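Local coordinates for CG8862 (Drosophila melanogaster, PDB 3ISM), which cleaves nucleic acids as endonuclease G, probably both DNA and RNA with magnesium as cofactor, and is held here by its protein inhibitor, at the interface of chains A and C, the interface of chains B and A and the interface of chains B and C. Residues are numbered along the deposited sequence; one frame, centred on the assembly and turned at random. Chains: chain A/B, CG8862; chain C, CG4930.

Contact 1: the interface of chains A and C. Residues chain A 70, 75, 98-99; chain C 330-331.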
# COMPACT_ATOMS: atom_id res chain seq x y z
N ARG A 70 17.95 -27.88 9.06
CA ARG A 70 17.77 -26.50 8.63
C ARG A 70 19.04 -25.90 8.02
O ARG A 70 18.97 -24.89 7.30
CB ARG A 70 17.23 -25.62 9.77
CG ARG A 70 16.37 -24.46 9.27
CD ARG A 70 15.95 -23.47 10.36
NE ARG A 70 17.02 -22.54 10.73
CZ ARG A 70 17.55 -22.44 11.95
NH1 ARG A 70 17.10 -23.21 12.93
NH2 ARG A 70 18.52 -21.58 12.20
N PHE A 75 18.56 -18.98 1.56
CA PHE A 75 17.65 -17.96 1.07
C PHE A 75 17.81 -17.86 -0.45
O PHE A 75 18.92 -17.69 -0.96
CB PHE A 75 17.96 -16.62 1.73
CG PHE A 75 17.76 -16.62 3.24
CD1 PHE A 75 16.51 -16.41 3.78
CD2 PHE A 75 18.83 -16.80 4.09
CE1 PHE A 75 16.32 -16.39 5.16
CE2 PHE A 75 18.66 -16.79 5.47
CZ PHE A 75 17.40 -16.59 6.00
N ASP A 98 17.30 -8.08 8.39
CA ASP A 98 17.37 -9.52 8.22
C ASP A 98 16.34 -9.89 7.15
O ASP A 98 15.35 -9.20 6.98
CB ASP A 98 16.94 -10.19 9.53
CG ASP A 98 18.07 -10.34 10.51
OD1 ASP A 98 19.16 -9.75 10.32
OD2 ASP A 98 17.87 -11.08 11.50
N ARG A 99 16.58 -11.00 6.45
CA ARG A 99 15.53 -11.66 5.68
C ARG A 99 14.66 -12.42 6.67
O ARG A 99 15.03 -13.50 7.17
CB ARG A 99 16.13 -12.64 4.66
CG ARG A 99 17.02 -11.97 3.62
CD ARG A 99 17.97 -12.94 2.97
NE ARG A 99 19.08 -13.27 3.86
CZ ARG A 99 20.23 -13.81 3.47
NH1 ARG A 99 20.46 -14.08 2.19
NH2 ARG A 99 21.17 -14.08 4.37
N ASP C 330 21.61 -13.75 10.02
CA ASP C 330 20.16 -13.92 9.97
C ASP C 330 19.74 -15.33 9.61
O ASP C 330 18.56 -15.61 9.44
CB ASP C 330 19.49 -12.86 9.07
CG ASP C 330 19.75 -13.06 7.58
OD1 ASP C 330 19.13 -12.29 6.79
OD2 ASP C 330 20.54 -13.94 7.17
N TYR C 331 20.71 -16.24 9.51
CA TYR C 331 20.42 -17.67 9.37
C TYR C 331 19.99 -18.29 10.69
O TYR C 331 19.57 -19.45 10.72
CB TYR C 331 21.64 -18.41 8.83
CG TYR C 331 21.74 -18.41 7.34
CD1 TYR C 331 21.24 -19.45 6.59
CD2 TYR C 331 22.35 -17.35 6.67
CE1 TYR C 331 21.33 -19.46 5.20
CE2 TYR C 331 22.46 -17.34 5.28
CZ TYR C 331 21.94 -18.40 4.56
OH TYR C 331 22.03 -18.40 3.19
O HOH W 1 16.11 -14.68 9.32
O HOH W 2 18.67 -20.82 8.77
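The DRGH motif of the nonspecific endonuclease family, carried on strand 98-101, is met here by an inhibitor loop bearing C:Asp330 and C:Tyr331. The guanidinium of A:Arg99 grips the carboxylate of C:Asp330 side-on, the two planes 28° apart. NH2 of A:Arg99 forms a salt bridge with OD2 of C:Asp330 (2.9 Å), on its syn lone pair, while NE of A:Arg99 bonds OD1 of C:Asp330 (3.1 Å). OD1 of C:Asp330 also accepts the backbone N of A:Arg99 (2.9 Å) from the anti side, so one short acid engages both side chain and backbone. The chi1 of C:Asp330, 71°, sets CG between backbone N and carbonyl carbon, turning the carboxylate to the strand. An asparagine in place of C:Asp330 would probably leave the guanidinium of A:Arg99 without its charged mate. A:Phe75 probably helps to hold the guanidinium in place: CD2 lies over it, and CE2 points over the centre of the C:Tyr331 ring, edge-to-face at 72°. The flat aromatic serves two neighbours at once. The long A:Arg70 reaches the backbone O of C:Tyr331 with NH2 (2.8 Å), and a water joins its NE to the same oxygen. With A:His101, the family's general-base histidine, on the same strand, the loop probably obstructs substrate access to the inhibited active site.

Contact 2: the interface of chains B and A. Residues chain B 84, 182; chain A 229, 232-233, 238.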
# COMPACT_ATOMS: atom_id res chain seq x y z
N PHE B 84 -15.18 -1.65 7.51
CA PHE B 84 -13.81 -1.32 7.92
C PHE B 84 -13.00 -0.64 6.80
O PHE B 84 -12.05 0.08 7.08
CB PHE B 84 -12.99 -2.55 8.33
CG PHE B 84 -13.47 -3.27 9.59
CD1 PHE B 84 -14.45 -2.73 10.43
CD2 PHE B 84 -12.87 -4.48 9.95
CE1 PHE B 84 -14.85 -3.41 11.59
CE2 PHE B 84 -13.26 -5.17 11.10
CZ PHE B 84 -14.26 -4.63 11.93
N ASN B 182 -11.03 7.04 8.35
CA ASN B 182 -10.79 5.79 7.62
C ASN B 182 -9.42 5.68 6.96
O ASN B 182 -9.16 4.74 6.20
CB ASN B 182 -11.93 5.51 6.65
CG ASN B 182 -13.26 5.37 7.36
OD1 ASN B 182 -13.37 4.59 8.30
ND2 ASN B 182 -14.26 6.17 6.96
N GLU A 229 -9.89 -6.96 15.35
CA GLU A 229 -10.56 -6.02 14.47
C GLU A 229 -9.67 -4.83 14.14
O GLU A 229 -9.73 -4.27 13.05
CB GLU A 229 -11.87 -5.52 15.11
CG GLU A 229 -12.95 -6.59 15.29
CD GLU A 229 -12.75 -7.46 16.53
OE1 GLU A 229 -11.95 -7.07 17.42
OE2 GLU A 229 -13.42 -8.52 16.62
N GLU A 232 -7.38 -6.14 11.49
CA GLU A 232 -8.16 -6.21 10.26
C GLU A 232 -8.29 -4.84 9.61
O GLU A 232 -8.07 -4.69 8.42
CB GLU A 232 -9.54 -6.80 10.56
CG GLU A 232 -9.45 -8.30 10.88
CD GLU A 232 -10.78 -8.96 11.17
OE1 GLU A 232 -11.63 -8.32 11.81
OE2 GLU A 232 -10.96 -10.13 10.79
N ARG A 233 -8.63 -3.84 10.40
CA ARG A 233 -8.80 -2.50 9.89
C ARG A 233 -7.49 -1.96 9.32
O ARG A 233 -7.47 -1.37 8.23
CB ARG A 233 -9.32 -1.60 11.02
CG ARG A 233 -10.33 -0.58 10.58
CD ARG A 233 -10.76 0.24 11.77
NE ARG A 233 -12.00 -0.23 12.40
CZ ARG A 233 -13.21 0.23 12.07
NH1 ARG A 233 -13.33 1.11 11.07
NH2 ARG A 233 -14.29 -0.21 12.70
N LEU A 238 -9.59 -9.58 6.24
CA LEU A 238 -10.43 -10.18 7.27
C LEU A 238 -9.93 -11.58 7.62
O LEU A 238 -9.81 -12.45 6.74
CB LEU A 238 -11.91 -10.21 6.85
CG LEU A 238 -12.61 -8.87 6.58
CD1 LEU A 238 -13.89 -9.12 5.78
CD2 LEU A 238 -12.92 -8.08 7.87
O HOH W 3 -11.62 2.03 8.85
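The rim of the B:Phe84 ring, at CD1, meets a face of the A:Arg233 guanidinium, the planes 39° apart, in the two-fold interface between two copies of this DNA/RNA nonspecific endonuclease. CD1 of B:Phe84 sits toward the rim of that face, 3.4 Å from NH2 of A:Arg233; the flat guanidinium suits packing against the C-H rim of a ring. At the ring's edge, and in its plane, stands the carboxylate oxygen OE1 of A:Glu232, 3.6 Å from CE2 of B:Phe84. A carboxylate suits that place, since the C-H rim of an aromatic ring is slightly positive.

B:Phe84, on 3-10 helix 83-85, hides 104 Å² against the partner. Helix 228-235 receives it with A:Glu229, A:Glu232 and A:Arg233, whose spacing brings them to the same side of the helix. The acids also offer their aliphatic parts: CB of A:Glu229 lies 4.1 Å from CZ of B:Phe84, and CB of A:Glu232 packs beside CE2. A:Leu238 adds a methyl, CD2, near ring atom CD2.

The A:Arg233 side chain crosses that of B:Phe84 at about a right angle, and the bend at chi3 (-96°) brings the guanidinium face to CD1. NH1 of A:Arg233 then meets, in the guanidinium plane, a water at 3.0 Å. That water also contacts the backbone O of B:Phe84 (2.7 Å) and the amide oxygen OD1 of B:Asn182 (3.1 Å), tying the arginine to two segments of chain B.

Contact 3: the interface of chains B and C. Residues chain B 89, 92-93, 99; chain C 101-102.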
# COMPACT_ATOMS: atom_id res chain seq x y z
N ASN B 89 -17.50 10.22 2.56
CA ASN B 89 -17.40 11.66 2.29
C ASN B 89 -16.72 12.47 3.41
O ASN B 89 -15.94 13.39 3.12
CB ASN B 89 -18.78 12.24 1.95
CG ASN B 89 -19.22 11.88 0.54
OD1 ASN B 89 -18.40 11.83 -0.37
ND2 ASN B 89 -20.50 11.60 0.36
N TYR B 92 -12.98 12.87 3.06
CA TYR B 92 -12.51 13.83 2.08
C TYR B 92 -12.84 15.30 2.41
O TYR B 92 -12.14 16.19 1.93
CB TYR B 92 -13.12 13.51 0.72
CG TYR B 92 -12.53 12.30 0.03
CD1 TYR B 92 -13.03 11.01 0.28
CD2 TYR B 92 -11.48 12.44 -0.88
CE1 TYR B 92 -12.49 9.89 -0.37
CE2 TYR B 92 -10.95 11.32 -1.53
CZ TYR B 92 -11.46 10.05 -1.27
OH TYR B 92 -10.93 8.96 -1.92
N ARG B 93 -13.92 15.55 3.16
CA ARG B 93 -14.38 16.93 3.40
C ARG B 93 -13.28 17.71 4.12
O ARG B 93 -12.76 17.25 5.14
CB ARG B 93 -15.70 16.99 4.19
CG ARG B 93 -16.18 18.40 4.67
CD ARG B 93 -16.82 19.26 3.53
NE ARG B 93 -17.23 20.63 3.94
CZ ARG B 93 -16.72 21.74 3.41
NH1 ARG B 93 -15.79 21.68 2.46
NH2 ARG B 93 -17.12 22.93 3.83
N ARG B 99 -12.37 14.26 -4.25
CA ARG B 99 -12.75 12.88 -4.52
C ARG B 99 -12.48 12.66 -6.02
O ARG B 99 -13.23 13.14 -6.87
CB ARG B 99 -14.23 12.66 -4.19
CG ARG B 99 -14.54 12.78 -2.72
CD ARG B 99 -16.00 13.06 -2.43
NE ARG B 99 -16.42 14.38 -2.89
CZ ARG B 99 -17.58 14.92 -2.57
NH1 ARG B 99 -18.40 14.25 -1.78
NH2 ARG B 99 -17.92 16.13 -3.02
N PHE C 101 -19.19 21.13 -1.72
CA PHE C 101 -18.84 19.74 -1.44
C PHE C 101 -20.08 18.84 -1.48
O PHE C 101 -20.06 17.77 -2.10
CB PHE C 101 -18.14 19.64 -0.07
CG PHE C 101 -17.72 18.23 0.29
CD1 PHE C 101 -16.52 17.70 -0.17
CD2 PHE C 101 -18.52 17.44 1.11
CE1 PHE C 101 -16.13 16.41 0.16
CE2 PHE C 101 -18.13 16.13 1.45
CZ PHE C 101 -16.94 15.62 0.98
N TYR C 102 -21.15 19.27 -0.80
CA TYR C 102 -22.36 18.45 -0.66
C TYR C 102 -23.41 18.59 -1.79
O TYR C 102 -23.98 17.58 -2.20
CB TYR C 102 -23.08 18.70 0.67
CG TYR C 102 -22.27 18.40 1.90
CD1 TYR C 102 -21.75 19.44 2.67
CD2 TYR C 102 -22.03 17.09 2.30
CE1 TYR C 102 -21.01 19.20 3.80
CE2 TYR C 102 -21.28 16.83 3.43
CZ TYR C 102 -20.78 17.89 4.18
OH TYR C 102 -20.05 17.65 5.31
O HOH W 4 -18.71 20.47 6.21
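C:Phe101, near the end of inhibitor helix 81-102, is inserted between two arginines of the nuclease, one of them, B:Arg99, from the family's DRGH motif. It hides 85 Å², more than any other residue of this patch. One face of its ring takes the guanidinium of B:Arg99 in a cation-pi stack, the planes 5° apart and NH1 3.8 Å from the ring centroid. The opposite face takes the methylene CD of B:Arg93, a CH-pi contact also 3.8 Å from the centroid. An aromatic ring is suited to both, being flat and electron-rich. With chi1 at -179°, CG of C:Phe101 points away from its backbone N and carries the ring into this slot.

B:Arg99 is fixed by more than the stack. NH2 of B:Arg99 bonds the backbone O of C:Phe101 (2.9 Å) on a lone pair, in the carbonyl plane. NH1 of B:Arg99 reaches OD1 of B:Asn89 (2.8 Å) from above the amide's carbonyl plane, a bond within chain B that probably limits rotation of the guanidinium. CB of B:Asn89 also borders the ring, 4.0 Å from CZ of C:Phe101. B:Arg93, bent at chi2 (77°), passes C:Tyr102 at about a right angle; a water joins its NE (2.7 Å) to the phenol OH of C:Tyr102.

Contacts 1 and 3 lie about 47 Å apart, measured between the centres of their C-alpha atoms, yet both use the motif arginine at position 99, in chain A and chain B respectively. Different segments of one inhibitor chain, around 330 and around 101, thus address overlapping regions beside the active site of each copy: the centre of contact 1 is about 5 Å from A:His101 and that of contact 3 about 11 Å from B:His101. Contact 2, about 31 Å from contact 1 and 22 Å from contact 3, joins the copies. The pairing probably sets the spacing that one inhibitor must span, consistent with the two-to-one assembly.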